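CBS domain-containing protein (Pyrococcus horikoshii, PDB 2YZI) is of unknown function but, as a protein with two CBS domains, probably senses or binds an adenosine-containing ligand. Local coordinates at residues R96-E100 against H101-H105. Residues are numbered along the deposited sequence; the frame is centred on the assembly and turned at random.
Sequences RKMAE and HRIKH
M98 and I103 meet across a local helix-ending turn, where helix 91-101 of the second CBS domain gives way to the short link into strand 105-110. The backbone makes the turn: I103 N donates to M98 O over 2.9 Å, while R102 N reaches A99 O in a weaker, more bent bond. R102, with positive phi (61°), is the residue at which the chain leaves the helix. One step earlier H101 N donates to K97 O at 3.0 Å, an i to i+4 bond of the helix. The apolar pair bridges this turn, I103 CG1 lying 3.9 Å from M98 CB, with the two side chains at about a right angle. The selenomethionine M98 bends at its third torsion (84°), which carries CE to 3.5 Å from K104 O, and the side chain also packs on F118 and L120 of its own chain and on L124 of the second subunit. On another side of the helix the H101 ring turns an edge to K97 O and crosses the extended K97 chain, CD2 standing 3.5 Å from K97 CG; K97 NZ goes on to bond T84 O. Along the exposed helix surface R96 NE forms a salt bridge with E100 OE2 at 3.0 Å, entering from above the carboxylate plane. The paired bonds and the left-handed R102 define a Schellman motif, here joining helix to strand within a CBS domain.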
loop_
_atom_site.group_PDB
_atom_site.type_symbol
_atom_site.label_atom_id
_atom_site.label_comp_id
_atom_site.label_asym_id
_atom_site.label_seq_id
_atom_site.Cartn_x
_atom_site.Cartn_y
_atom_site.Cartn_z
ATOM N N ARG B 96 -2.880 -2.999 -15.667
ATOM C CA ARG B 96 -2.066 -4.095 -16.153
ATOM C C ARG B 96 -0.575 -3.762 -15.992
ATOM O O ARG B 96 0.231 -4.604 -15.588
ATOM C CB ARG B 96 -2.390 -4.373 -17.617
ATOM C CG ARG B 96 -1.419 -5.339 -18.275
ATOM C CD ARG B 96 -1.816 -5.671 -19.699
ATOM N NE ARG B 96 -0.964 -6.716 -20.249
ATOM C CZ ARG B 96 -1.154 -7.293 -21.431
ATOM N NH1 ARG B 96 -2.170 -6.927 -22.196
ATOM N NH2 ARG B 96 -0.328 -8.241 -21.841
ATOM N N LYS B 97 -0.206 -2.529 -16.299
ATOM C CA LYS B 97 1.185 -2.141 -16.173
ATOM C C LYS B 97 1.652 -2.192 -14.713
ATOM O O LYS B 97 2.773 -2.599 -14.430
ATOM C CB LYS B 97 1.399 -0.737 -16.750
ATOM C CG LYS B 97 2.857 -0.366 -16.870
ATOM C CD LYS B 97 3.051 0.892 -17.678
ATOM C CE LYS B 97 4.529 1.125 -17.934
ATOM N NZ LYS B 97 4.720 2.330 -18.767
HETATM N N MSE B 98 0.798 -1.771 -13.789
HETATM C CA MSE B 98 1.158 -1.781 -12.373
HETATM C C MSE B 98 1.295 -3.208 -11.871
HETATM O O MSE B 98 2.085 -3.482 -10.967
HETATM C CB MSE B 98 0.095 -1.075 -11.529
HETATM C CG MSE B 98 -0.027 0.410 -11.749
HETATM SE SE MSE B 98 -1.625 1.037 -10.865
HETATM C CE MSE B 98 -0.906 1.259 -9.055
ATOM N N ALA B 99 0.507 -4.108 -12.455
ATOM C CA ALA B 99 0.536 -5.512 -12.060
ATOM C C ALA B 99 1.821 -6.154 -12.557
ATOM O O ALA B 99 2.517 -6.833 -11.806
ATOM C CB ALA B 99 -0.678 -6.247 -12.626
ATOM N N GLU B 100 2.142 -5.916 -13.822
ATOM C CA GLU B 100 3.345 -6.480 -14.412
ATOM C C GLU B 100 4.603 -5.979 -13.700
ATOM O O GLU B 100 5.539 -6.740 -13.493
ATOM C CB GLU B 100 3.393 -6.145 -15.905
ATOM C CG GLU B 100 2.129 -6.579 -16.638
ATOM C CD GLU B 100 2.167 -6.322 -18.137
ATOM O OE1 GLU B 100 2.710 -5.278 -18.562
ATOM O OE2 GLU B 100 1.633 -7.161 -18.891
ATOM N N HIS B 101 4.609 -4.709 -13.302
ATOM C CA HIS B 101 5.750 -4.106 -12.608
ATOM C C HIS B 101 5.695 -4.294 -11.082
ATOM O O HIS B 101 6.654 -3.986 -10.371
ATOM C CB HIS B 101 5.826 -2.614 -12.944
ATOM C CG HIS B 101 6.289 -2.330 -14.340
ATOM N ND1 HIS B 101 7.622 -2.259 -14.683
ATOM C CD2 HIS B 101 5.596 -2.138 -15.486
ATOM C CE1 HIS B 101 7.730 -2.037 -15.979
ATOM N NE2 HIS B 101 6.516 -1.960 -16.490
ATOM N N ARG B 102 4.572 -4.805 -10.590
ATOM C CA ARG B 102 4.396 -5.028 -9.162
ATOM C C ARG B 102 4.479 -3.733 -8.358
ATOM O O ARG B 102 5.177 -3.677 -7.356
ATOM C CB ARG B 102 5.458 -5.995 -8.628
ATOM C CG ARG B 102 5.327 -7.453 -9.050
ATOM C CD ARG B 102 6.388 -8.250 -8.305
ATOM N NE ARG B 102 6.406 -9.673 -8.620
ATOM C CZ ARG B 102 7.299 -10.525 -8.118
ATOM N NH1 ARG B 102 8.237 -10.090 -7.280
ATOM N NH2 ARG B 102 7.266 -11.806 -8.462
ATOM N N ILE B 103 3.778 -2.692 -8.786
ATOM C CA ILE B 103 3.828 -1.437 -8.049
ATOM C C ILE B 103 2.469 -1.008 -7.510
ATOM O O ILE B 103 1.424 -1.398 -8.034
ATOM C CB ILE B 103 4.412 -0.304 -8.912
ATOM C CG1 ILE B 103 3.620 -0.179 -10.212
ATOM C CG2 ILE B 103 5.890 -0.568 -9.187
ATOM C CD1 ILE B 103 4.063 0.990 -11.075
ATOM N N LYS B 104 2.494 -0.206 -6.451
ATOM C CA LYS B 104 1.273 0.280 -5.817
ATOM C C LYS B 104 1.025 1.742 -6.157
ATOM O O LYS B 104 -0.021 2.301 -5.818
ATOM C CB LYS B 104 1.376 0.133 -4.298
ATOM C CG LYS B 104 1.484 -1.293 -3.807
ATOM C CD LYS B 104 1.430 -1.344 -2.286
ATOM C CE LYS B 104 1.274 -2.768 -1.786
ATOM N NZ LYS B 104 1.065 -2.805 -0.311
ATOM N N HIS B 105 2.001 2.359 -6.815
ATOM C CA HIS B 105 1.905 3.762 -7.204
ATOM C C HIS B 105 2.551 3.917 -8.572
ATOM O O HIS B 105 3.590 3.322 -8.836
ATOM C CB HIS B 105 2.652 4.664 -6.207
ATOM C CG HIS B 105 2.803 4.073 -4.839
ATOM N ND1 HIS B 105 3.543 2.935 -4.596
ATOM C CD2 HIS B 105 2.310 4.462 -3.640
ATOM C CE1 HIS B 105 3.497 2.649 -3.308
ATOM N NE2 HIS B 105 2.755 3.559 -2.705
#